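Local atomic coordinates of conserved hypothetical protein, putative anti-sigma factor (Parabacteroides distasonis, PDB entry 4M0N), a protein that probably acts as an anti-sigma factor at the membrane, of which this is the part with the FecR domain and the C-terminal region. Residues E65-F70 with S95-A100. The protein carries 1 engineered substitution. Numbering follows the deposited sequence.
Sequences EGEAFF and SFNVKA
Glu67 reaches diagonally over the neighbouring strand to Asn97, a worked example of how an antiparallel pair can carry polar chemistry on one face and apolar packing on the other. Its OE2, through the anti lone pair, accepts a nearly straight bond of 2.8 Å from Asn97 ND2, lying almost in the amide plane while carboxylate and amide planes stand 68° apart. With CG anti to the backbone N (chi1 177°), the Glu67 chain runs on extended, and its carboxylate end crosses the methylenes of Lys99, whose CB comes within 3.6 Å of Glu67 OE2. Glu67 OE1 and Lys99 NZ, 4.6 Å apart, are too distant for a salt bridge. An alanine in place of Glu67 would probably leave Asn97 ND2 without this acceptor and the Lys99 charge without a carboxylate nearby on this strand. Farther along this face, Phe69 lays CD1 3.3 Å from Phe96 O.

On the other face, Phe70 CB sits over the Phe96 ring, 4.0 Å from its centroid, and the two rings, near parallel, are slid so far apart that they barely overlap. Phe70 CE1 meets Val98 CG2 at 4.2 Å. Paired backbone hydrogen bonds join Gly66 to Ala100, Ala68 to Val98 and Phe70 to Phe96; a side chain at Gly66 would collide with the carbonyl O of Glu65, and the chain bends here from one sheet into the other.

Second-shell partners help hold the polar groups: Asn44 ND2 hydrogen-bonds to Glu67 OE1 and Trp155 NE1 to Asn97 OD1, and Asp173 forms a salt bridge with Lys99. Val82 touches both Phe70 and Phe96, bringing strand 80-83 of the other sheet against them. Such face-to-face apolar packing is characteristic of a beta sandwich, here within the FecR domain.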
ATOM      1  N   GLU A  65       7.143   6.603   3.396  1.00 13.77           N
ATOM      2  CA  GLU A  65       7.516   5.571   2.468  1.00 15.12           C
ATOM      3  C   GLU A  65       7.003   4.248   3.004  1.00 14.87           C
ATOM      4  O   GLU A  65       7.250   3.898   4.180  1.00 16.15           O
ATOM      5  CB  GLU A  65       9.040   5.567   2.290  1.00 15.43           C
ATOM      6  CG  GLU A  65       9.561   4.549   1.307  1.00 15.94           C
ATOM      7  CD  GLU A  65       9.750   3.197   1.949  1.00 18.51           C
ATOM      8  OE1 GLU A  65      10.469   3.096   2.993  1.00 19.12           O
ATOM      9  OE2 GLU A  65       9.205   2.237   1.411  1.00 16.65           O
ATOM     10  N   GLY A  66       6.221   3.550   2.183  1.00 14.13           N
ATOM     11  CA  GLY A  66       5.504   2.341   2.606  1.00 12.46           C
ATOM     12  C   GLY A  66       4.035   2.530   2.343  1.00 12.68           C
ATOM     13  O   GLY A  66       3.666   3.221   1.389  1.00 13.68           O
ATOM     14  N   GLU A  67       3.190   1.989   3.217  1.00 12.76           N
ATOM     15  CA  GLU A  67       1.742   2.088   3.049  1.00 12.13           C
ATOM     16  C   GLU A  67       1.076   2.554   4.303  1.00 13.14           C
ATOM     17  O   GLU A  67       1.373   2.053   5.397  1.00 13.45           O
ATOM     18  CB  GLU A  67       1.171   0.725   2.610  1.00 12.30           C
ATOM     19  CG  GLU A  67      -0.364   0.788   2.509  1.00 14.11           C
ATOM     20  CD  GLU A  67      -0.952  -0.461   1.910  1.00 15.57           C
ATOM     21  OE1 GLU A  67      -0.417  -1.597   2.151  1.00 16.54           O
ATOM     22  OE2 GLU A  67      -1.952  -0.333   1.152  1.00 15.55           O
ATOM     23  N   ALA A  68       0.204   3.564   4.173  1.00 13.78           N
ATOM     24  CA  ALA A  68      -0.529   4.083   5.315  1.00 12.78           C
ATOM     25  C   ALA A  68      -1.902   4.521   4.883  1.00 12.28           C
ATOM     26  O   ALA A  68      -2.090   4.980   3.759  1.00 12.84           O
ATOM     27  CB  ALA A  68       0.215   5.272   5.919  1.00 13.11           C
ATOM     28  N   PHE A  69      -2.840   4.382   5.813  1.00 13.19           N
ATOM     29  CA  PHE A  69      -4.205   4.889   5.635  1.00 13.53           C
ATOM     30  C   PHE A  69      -4.330   6.105   6.544  1.00 14.31           C
ATOM     31  O   PHE A  69      -4.141   6.005   7.775  1.00 16.14           O
ATOM     32  CB  PHE A  69      -5.213   3.825   6.008  1.00 15.23           C
ATOM     33  CG  PHE A  69      -6.624   4.272   5.813  1.00 15.02           C
ATOM     34  CD1 PHE A  69      -7.120   4.434   4.536  1.00 18.03           C
ATOM     35  CD2 PHE A  69      -7.396   4.594   6.886  1.00 17.86           C
ATOM     36  CE1 PHE A  69      -8.423   4.886   4.335  1.00 19.84           C
ATOM     37  CE2 PHE A  69      -8.701   5.045   6.694  1.00 19.43           C
ATOM     38  CZ  PHE A  69      -9.192   5.190   5.433  1.00 17.70           C
ATOM     39  N   PHE A  70      -4.700   7.227   5.937  1.00 13.70           N
ATOM     40  CA  PHE A  70      -4.893   8.494   6.600  1.00 14.52           C
ATOM     41  C   PHE A  70      -6.376   8.855   6.719  1.00 14.68           C
ATOM     42  O   PHE A  70      -7.104   8.805   5.729  1.00 16.87           O
ATOM     43  CB  PHE A  70      -4.215   9.584   5.779  1.00 15.31           C
ATOM     44  CG  PHE A  70      -2.743   9.422   5.676  1.00 14.29           C
ATOM     45  CD1 PHE A  70      -2.209   8.580   4.723  1.00 14.15           C
ATOM     46  CD2 PHE A  70      -1.900  10.112   6.529  1.00 15.16           C
ATOM     47  CE1 PHE A  70      -0.847   8.405   4.647  1.00 16.60           C
ATOM     48  CE2 PHE A  70      -0.542   9.947   6.472  1.00 15.72           C
ATOM     49  CZ  PHE A  70      -0.016   9.082   5.525  1.00 16.61           C
ATOM     50  N   SER A  95     -10.302  10.687   3.783  1.00 15.03           N
ATOM     51  CA  SER A  95      -9.610   9.482   4.239  1.00 16.12           C
ATOM     52  C   SER A  95      -9.209   8.705   3.017  1.00 15.82           C
ATOM     53  O   SER A  95      -9.971   8.547   2.066  1.00 15.61           O
ATOM     54  CB  SER A  95     -10.408   8.643   5.241  1.00 17.49           C
ATOM     55  OG  SER A  95     -11.563   8.002   4.690  1.00 19.76           O
ATOM     56  N   PHE A  96      -7.981   8.235   3.042  1.00 14.49           N
ATOM     57  CA  PHE A  96      -7.388   7.650   1.846  1.00 15.06           C
ATOM     58  C   PHE A  96      -6.185   6.809   2.188  1.00 12.93           C
ATOM     59  O   PHE A  96      -5.517   7.034   3.218  1.00 14.17           O
ATOM     60  CB  PHE A  96      -6.978   8.741   0.869  1.00 14.73           C
ATOM     61  CG  PHE A  96      -6.046   9.758   1.477  1.00 13.79           C
ATOM     62  CD1 PHE A  96      -6.536  10.801   2.251  1.00 15.20           C
ATOM     63  CD2 PHE A  96      -4.685   9.657   1.290  1.00 15.31           C
ATOM     64  CE1 PHE A  96      -5.670  11.705   2.851  1.00 14.86           C
ATOM     65  CE2 PHE A  96      -3.804  10.552   1.915  1.00 13.98           C
ATOM     66  CZ  PHE A  96      -4.313  11.595   2.675  1.00 14.23           C
ATOM     67  N   ASN A  97      -5.938   5.831   1.312  1.00 11.82           N
ATOM     68  CA  ASN A  97      -4.769   4.965   1.381  1.00 10.79           C
ATOM     69  C   ASN A  97      -3.692   5.389   0.416  1.00 10.47           C
ATOM     70  O   ASN A  97      -3.954   5.716  -0.725  1.00 11.53           O
ATOM     71  CB  ASN A  97      -5.182   3.533   0.990  1.00 12.15           C
ATOM     72  CG  ASN A  97      -4.228   2.486   1.491  1.00 13.37           C
ATOM     73  OD1 ASN A  97      -4.223   2.148   2.691  1.00 14.85           O
ATOM     74  ND2 ASN A  97      -3.475   1.883   0.565  1.00 14.53           N
ATOM     75  N   VAL A  98      -2.445   5.360   0.891  1.00 10.57           N
ATOM     76  CA  VAL A  98      -1.288   5.615   0.047  1.00 11.54           C
ATOM     77  C   VAL A  98      -0.382   4.410   0.195  1.00 11.72           C
ATOM     78  O   VAL A  98       0.100   4.104   1.283  1.00 12.86           O
ATOM     79  CB  VAL A  98      -0.516   6.860   0.500  1.00 12.00           C
ATOM     80  CG1 VAL A  98       0.636   7.100  -0.411  1.00 13.91           C
ATOM     81  CG2 VAL A  98      -1.429   8.086   0.545  1.00 13.57           C
ATOM     82  N   LYS A  99      -0.208   3.715  -0.912  1.00 11.24           N
ATOM     83  CA  LYS A  99       0.659   2.530  -0.937  1.00 11.74           C
ATOM     84  C   LYS A  99       1.830   2.884  -1.805  1.00 11.80           C
ATOM     85  O   LYS A  99       1.705   2.981  -3.044  1.00 11.90           O
ATOM     86  CB  LYS A  99      -0.074   1.318  -1.465  1.00 12.77           C
ATOM     87  CG  LYS A  99       0.782   0.074  -1.361  1.00 15.26           C
ATOM     88  CD  LYS A  99       0.043  -1.128  -1.845  1.00 19.99           C
ATOM     89  CE  LYS A  99       0.952  -2.343  -1.722  1.00 24.20           C
ATOM     90  NZ  LYS A  99       0.104  -3.527  -1.981  1.00 28.05           N
ATOM     91  N   ALA A 100       3.001   3.065  -1.190  1.00 12.59           N
ATOM     92  CA  ALA A 100       4.183   3.626  -1.877  1.00 12.45           C
ATOM     93  C   ALA A 100       5.460   3.039  -1.309  1.00 13.11           C
ATOM     94  O   ALA A 100       6.327   3.734  -0.853  1.00 13.01           O
ATOM     95  CB  ALA A 100       4.191   5.155  -1.783  1.00 13.21           C
TER
HETATM   96  O   HOH W   1      -0.557  -3.714   0.933  1.00 31.55           O